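PDB 3WQB: aeromonas extracellular serine protease from Aeromonas sobria, which cleaves peptide bonds after paired basic residues, one of them lysine, as a calcium-binding, furin-like serine protease and probable virulence factor. Local coordinates for residues I213-A225 with N235-D247. The protein carries 1 engineered substitution. Residues are numbered along the deposited sequence; the frame is centred on the assembly and turned at random.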
loop_
_atom_site.group_PDB
_atom_site.type_symbol
_atom_site.label_atom_id
_atom_site.label_comp_id
_atom_site.label_asym_id
_atom_site.label_seq_id
_atom_site.Cartn_x
_atom_site.Cartn_y
_atom_site.Cartn_z
ATOM N N ILE A 213 6.781 2.859 3.606
ATOM C CA ILE A 213 5.912 1.766 4.051
ATOM C C ILE A 213 4.505 2.062 3.563
ATOM O O ILE A 213 4.056 3.216 3.629
ATOM C CB ILE A 213 5.924 1.637 5.598
ATOM C CG1 ILE A 213 7.347 1.839 6.171
ATOM C CG2 ILE A 213 5.277 0.330 6.036
ATOM C CD1 ILE A 213 8.378 0.792 5.759
ATOM N N LYS A 214 3.810 1.038 3.070
ATOM C CA LYS A 214 2.611 1.251 2.287
ATOM C C LYS A 214 1.523 0.217 2.583
ATOM O O LYS A 214 1.775 -0.989 2.545
ATOM C CB LYS A 214 2.991 1.206 0.802
ATOM C CG LYS A 214 1.854 1.447 -0.186
ATOM C CD LYS A 214 1.251 2.846 -0.040
ATOM C CE LYS A 214 0.412 3.209 -1.244
ATOM N NZ LYS A 214 -0.810 2.348 -1.353
ATOM N N ALA A 215 0.311 0.693 2.879
ATOM C CA ALA A 215 -0.829 -0.191 3.129
ATOM C C ALA A 215 -1.227 -0.948 1.866
ATOM O O ALA A 215 -1.343 -0.352 0.789
ATOM C CB ALA A 215 -1.999 0.622 3.634
ATOM N N ALA A 216 -1.451 -2.257 1.994
ATOM C CA ALA A 216 -1.894 -3.051 0.848
ATOM C C ALA A 216 -3.312 -2.746 0.387
ATOM O O ALA A 216 -3.652 -3.005 -0.763
ATOM C CB ALA A 216 -1.785 -4.518 1.162
ATOM N N GLY A 217 -4.137 -2.215 1.290
ATOM C CA GLY A 217 -5.584 -2.113 1.055
ATOM C C GLY A 217 -6.381 -3.073 1.918
ATOM O O GLY A 217 -5.840 -4.063 2.434
ATOM N N ASN A 218 -7.670 -2.770 2.054
ATOM C CA ASN A 218 -8.614 -3.539 2.857
ATOM C C ASN A 218 -9.714 -4.112 1.985
ATOM O O ASN A 218 -10.880 -4.122 2.391
ATOM C CB ASN A 218 -9.260 -2.640 3.918
ATOM C CG ASN A 218 -8.253 -2.023 4.853
ATOM O OD1 ASN A 218 -7.154 -2.554 5.058
ATOM N ND2 ASN A 218 -8.631 -0.912 5.449
ATOM N N GLY A 219 -9.340 -4.606 0.808
ATOM C CA GLY A 219 -10.322 -5.012 -0.187
ATOM C C GLY A 219 -10.443 -6.494 -0.446
ATOM O O GLY A 219 -10.839 -6.881 -1.551
ATOM N N PHE A 220 -10.142 -7.345 0.534
ATOM C CA PHE A 220 -10.396 -8.769 0.290
ATOM C C PHE A 220 -11.829 -9.036 -0.157
ATOM O O PHE A 220 -12.046 -9.845 -1.043
ATOM C CB PHE A 220 -10.033 -9.671 1.471
ATOM C CG PHE A 220 -9.727 -11.074 1.047
ATOM C CD1 PHE A 220 -10.753 -12.010 0.875
ATOM C CD2 PHE A 220 -8.416 -11.455 0.769
ATOM C CE1 PHE A 220 -10.470 -13.313 0.438
ATOM C CE2 PHE A 220 -8.123 -12.747 0.342
ATOM C CZ PHE A 220 -9.154 -13.679 0.175
ATOM N N ASN A 221 -12.773 -8.310 0.436
ATOM C CA ASN A 221 -14.192 -8.531 0.184
ATOM C C ASN A 221 -14.902 -7.361 -0.498
ATOM O O ASN A 221 -15.782 -7.563 -1.343
ATOM C CB ASN A 221 -14.899 -8.872 1.501
ATOM C CG ASN A 221 -14.305 -10.092 2.180
ATOM O OD1 ASN A 221 -13.814 -10.017 3.312
ATOM N ND2 ASN A 221 -14.339 -11.219 1.491
ATOM N N LYS A 222 -14.537 -6.135 -0.126
ATOM C CA LYS A 222 -15.232 -4.960 -0.638
ATOM C C LYS A 222 -14.268 -3.821 -0.882
ATOM O O LYS A 222 -13.248 -3.699 -0.198
ATOM C CB LYS A 222 -16.361 -4.510 0.313
ATOM C CG LYS A 222 -15.911 -3.984 1.668
ATOM C CD LYS A 222 -17.119 -3.639 2.525
ATOM C CE LYS A 222 -16.723 -2.951 3.835
ATOM N NZ LYS A 222 -17.924 -2.694 4.669
ATOM N N ILE A 223 -14.598 -2.995 -1.867
ATOM C CA ILE A 223 -13.879 -1.752 -2.100
ATOM C C ILE A 223 -14.852 -0.589 -2.129
ATOM O O ILE A 223 -16.047 -0.759 -2.404
ATOM C CB ILE A 223 -13.026 -1.782 -3.397
ATOM C CG1 ILE A 223 -13.891 -2.036 -4.643
ATOM C CG2 ILE A 223 -11.901 -2.813 -3.264
ATOM C CD1 ILE A 223 -13.260 -1.544 -5.941
ATOM N N ALA A 224 -14.337 0.586 -1.799
ATOM C CA ALA A 224 -15.093 1.821 -1.860
ATOM C C ALA A 224 -14.383 2.761 -2.808
ATOM O O ALA A 224 -13.153 2.892 -2.772
ATOM C CB ALA A 224 -15.216 2.443 -0.472
ATOM N N ALA A 225 -15.162 3.416 -3.657
ATOM C CA ALA A 225 -14.632 4.297 -4.675
ATOM C C ALA A 225 -15.706 5.295 -5.076
ATOM O O ALA A 225 -16.812 4.905 -5.475
ATOM C CB ALA A 225 -14.176 3.485 -5.884
ATOM N N ASN A 235 -21.365 -17.291 -4.790
ATOM C CA ASN A 235 -20.517 -18.282 -4.146
ATOM C C ASN A 235 -19.246 -18.584 -4.930
ATOM O O ASN A 235 -18.893 -19.747 -5.150
ATOM C CB ASN A 235 -21.310 -19.562 -3.876
ATOM C CG ASN A 235 -22.375 -19.379 -2.803
ATOM O OD1 ASN A 235 -22.264 -18.508 -1.924
ATOM N ND2 ASN A 235 -23.425 -20.198 -2.870
ATOM N N GLY A 236 -18.548 -17.525 -5.328
ATOM C CA GLY A 236 -17.290 -17.661 -6.046
ATOM C C GLY A 236 -16.155 -18.093 -5.139
ATOM O O GLY A 236 -16.279 -18.085 -3.915
ATOM N N PRO A 237 -15.016 -18.462 -5.741
ATOM C CA PRO A 237 -13.835 -18.849 -4.978
ATOM C C PRO A 237 -13.352 -17.710 -4.091
ATOM O O PRO A 237 -13.550 -16.534 -4.420
ATOM C CB PRO A 237 -12.803 -19.158 -6.061
ATOM C CG PRO A 237 -13.590 -19.436 -7.279
ATOM C CD PRO A 237 -14.803 -18.583 -7.192
ATOM N N LYS A 238 -12.715 -18.065 -2.981
ATOM C CA LYS A 238 -12.291 -17.084 -1.982
ATOM C C LYS A 238 -10.974 -16.398 -2.376
ATOM O O LYS A 238 -9.956 -16.486 -1.686
ATOM C CB LYS A 238 -12.209 -17.730 -0.598
ATOM C CG LYS A 238 -13.562 -18.227 -0.093
ATOM C CD LYS A 238 -13.423 -19.016 1.200
ATOM C CE LYS A 238 -14.778 -19.506 1.710
ATOM N NZ LYS A 238 -15.608 -18.408 2.263
ATOM N N LEU A 239 -11.024 -15.710 -3.510
ATOM C CA LEU A 239 -9.929 -14.882 -4.004
ATOM C C LEU A 239 -10.186 -13.436 -3.612
ATOM O O LEU A 239 -11.337 -13.016 -3.535
ATOM C CB LEU A 239 -9.866 -14.989 -5.525
ATOM C CG LEU A 239 -9.478 -16.375 -6.056
ATOM C CD1 LEU A 239 -9.610 -16.444 -7.557
ATOM C CD2 LEU A 239 -8.062 -16.732 -5.644
ATOM N N PRO A 240 -9.119 -12.657 -3.380
ATOM C CA PRO A 240 -9.345 -11.265 -2.999
ATOM C C PRO A 240 -10.060 -10.489 -4.098
ATOM O O PRO A 240 -9.785 -10.677 -5.288
ATOM C CB PRO A 240 -7.919 -10.727 -2.816
ATOM C CG PRO A 240 -7.084 -11.599 -3.709
ATOM C CD PRO A 240 -7.683 -12.963 -3.524
ATOM N N PHE A 241 -10.970 -9.610 -3.705
ATOM C CA PHE A 241 -11.565 -8.710 -4.673
ATOM C C PHE A 241 -10.486 -7.706 -5.105
ATOM O O PHE A 241 -10.265 -7.478 -6.296
ATOM C CB PHE A 241 -12.800 -8.040 -4.055
ATOM C CG PHE A 241 -13.718 -7.361 -5.051
ATOM C CD1 PHE A 241 -13.973 -7.910 -6.309
ATOM C CD2 PHE A 241 -14.366 -6.178 -4.702
ATOM C CE1 PHE A 241 -14.852 -7.279 -7.199
ATOM C CE2 PHE A 241 -15.241 -5.544 -5.586
ATOM C CZ PHE A 241 -15.489 -6.102 -6.834
ATOM N N GLU A 242 -9.801 -7.121 -4.130
ATOM C CA GLU A 242 -8.651 -6.271 -4.401
ATOM C C GLU A 242 -7.347 -7.036 -4.236
ATOM O O GLU A 242 -6.907 -7.313 -3.123
ATOM C CB GLU A 242 -8.679 -5.066 -3.475
ATOM C CG GLU A 242 -7.584 -4.063 -3.709
ATOM C CD GLU A 242 -7.847 -2.808 -2.954
ATOM O OE1 GLU A 242 -8.498 -1.911 -3.532
ATOM O OE2 GLU A 242 -7.440 -2.730 -1.776
ATOM N N ASN A 243 -6.749 -7.402 -5.361
ATOM C CA ASN A 243 -5.374 -7.832 -5.359
ATOM C C ASN A 243 -4.523 -6.586 -5.146
ATOM O O ASN A 243 -4.811 -5.534 -5.720
ATOM C CB ASN A 243 -5.053 -8.506 -6.685
ATOM C CG ASN A 243 -3.673 -9.094 -6.717
ATOM O OD1 ASN A 243 -2.682 -8.364 -6.751
ATOM N ND2 ASN A 243 -3.589 -10.416 -6.734
ATOM N N SER A 244 -3.503 -6.690 -4.295
ATOM C CA SER A 244 -2.647 -5.549 -3.959
ATOM C C SER A 244 -1.766 -4.995 -5.091
ATOM O O SER A 244 -1.143 -3.938 -4.929
ATOM C CB SER A 244 -1.812 -5.884 -2.722
ATOM O OG SER A 244 -1.073 -7.074 -2.896
ATOM N N ASN A 245 -1.711 -5.703 -6.218
ATOM C CA ASN A 245 -1.055 -5.180 -7.423
ATOM C C ASN A 245 -1.948 -4.244 -8.251
ATOM O O ASN A 245 -1.482 -3.652 -9.223
ATOM C CB ASN A 245 -0.532 -6.322 -8.313
ATOM C CG ASN A 245 0.932 -6.669 -8.052
ATOM O OD1 ASN A 245 1.750 -5.799 -7.792
ATOM N ND2 ASN A 245 1.271 -7.950 -8.179
ATOM N N LEU A 246 -3.227 -4.100 -7.891
ATOM C CA LEU A 246 -4.101 -3.228 -8.689
ATOM C C LEU A 246 -3.773 -1.742 -8.565
ATOM O O LEU A 246 -3.851 -1.008 -9.548
ATOM C CB LEU A 246 -5.580 -3.467 -8.398
ATOM C CG LEU A 246 -6.151 -4.829 -8.776
ATOM C CD1 LEU A 246 -7.613 -4.919 -8.346
ATOM C CD2 LEU A 246 -5.990 -5.108 -10.269
ATOM N N ASP A 247 -3.404 -1.296 -7.370
ATOM C CA ASP A 247 -3.033 0.103 -7.171
ATOM C C ASP A 247 -1.616 0.277 -7.715
ATOM O O ASP A 247 -0.688 -0.349 -7.199
ATOM C CB ASP A 247 -3.112 0.457 -5.680
ATOM C CG ASP A 247 -2.584 1.856 -5.361
ATOM O OD1 ASP A 247 -1.987 2.528 -6.239
ATOM O OD2 ASP A 247 -2.777 2.276 -4.199
HETATM O O HOH W 1 -1.615 4.423 -3.333
HETATM O O HOH W 2 -2.992 0.283 -1.436
HETATM O O HOH W 3 -8.826 -1.183 -0.074
HETATM O O HOH W 4 -13.253 -12.276 -1.790
#
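Lys214 and Asp247 illustrate a buried salt bridge that is long and weak, yet supported by neighbours: NZ lies 3.5 Å from OD2, and a water accepts from the ammonium while donating to the carboxylate. Asn250 and the Tyr178 carbonyl also hold the ammonium, and Met180 N bonds to OD2. At Ala216 the methyl merely abuts Ser244 CB. Next comes Gly217, whose CA sits 3.4 Å from Glu242 OE2, leaving no room there for a side chain. Asn218 N reaches that same oxygen through a water; Ser272 and Ser181 grip the carboxylate from outside. This is the loop leaving strand 211-215, an inner strand of the parallel subtilisin sheet. Near Ala336, engineered at the predicted charge-relay position, Asn218 ND2 bonds to the backbone of another protein's chain and OD1 to Thr335 N, consistent with the oxyanion-hole asparagine of subtilases. Gly219 O then accepts from Glu242 N at 2.8 Å, and Phe220 O from Phe241 N at 2.9 Å, both donors standing above their carbonyl planes. Phe220, its CG swung roughly opposite the backbone N (chi1 -155°), presents one face to Pro240, whose CA makes a CH-pi contact 3.8 Å from the centroid; Lys238 O approaches the ring edge. Farther on, Ile223 divides its branches: CG1 packs against Phe241 CE2, CG2 against Glu242 OE1.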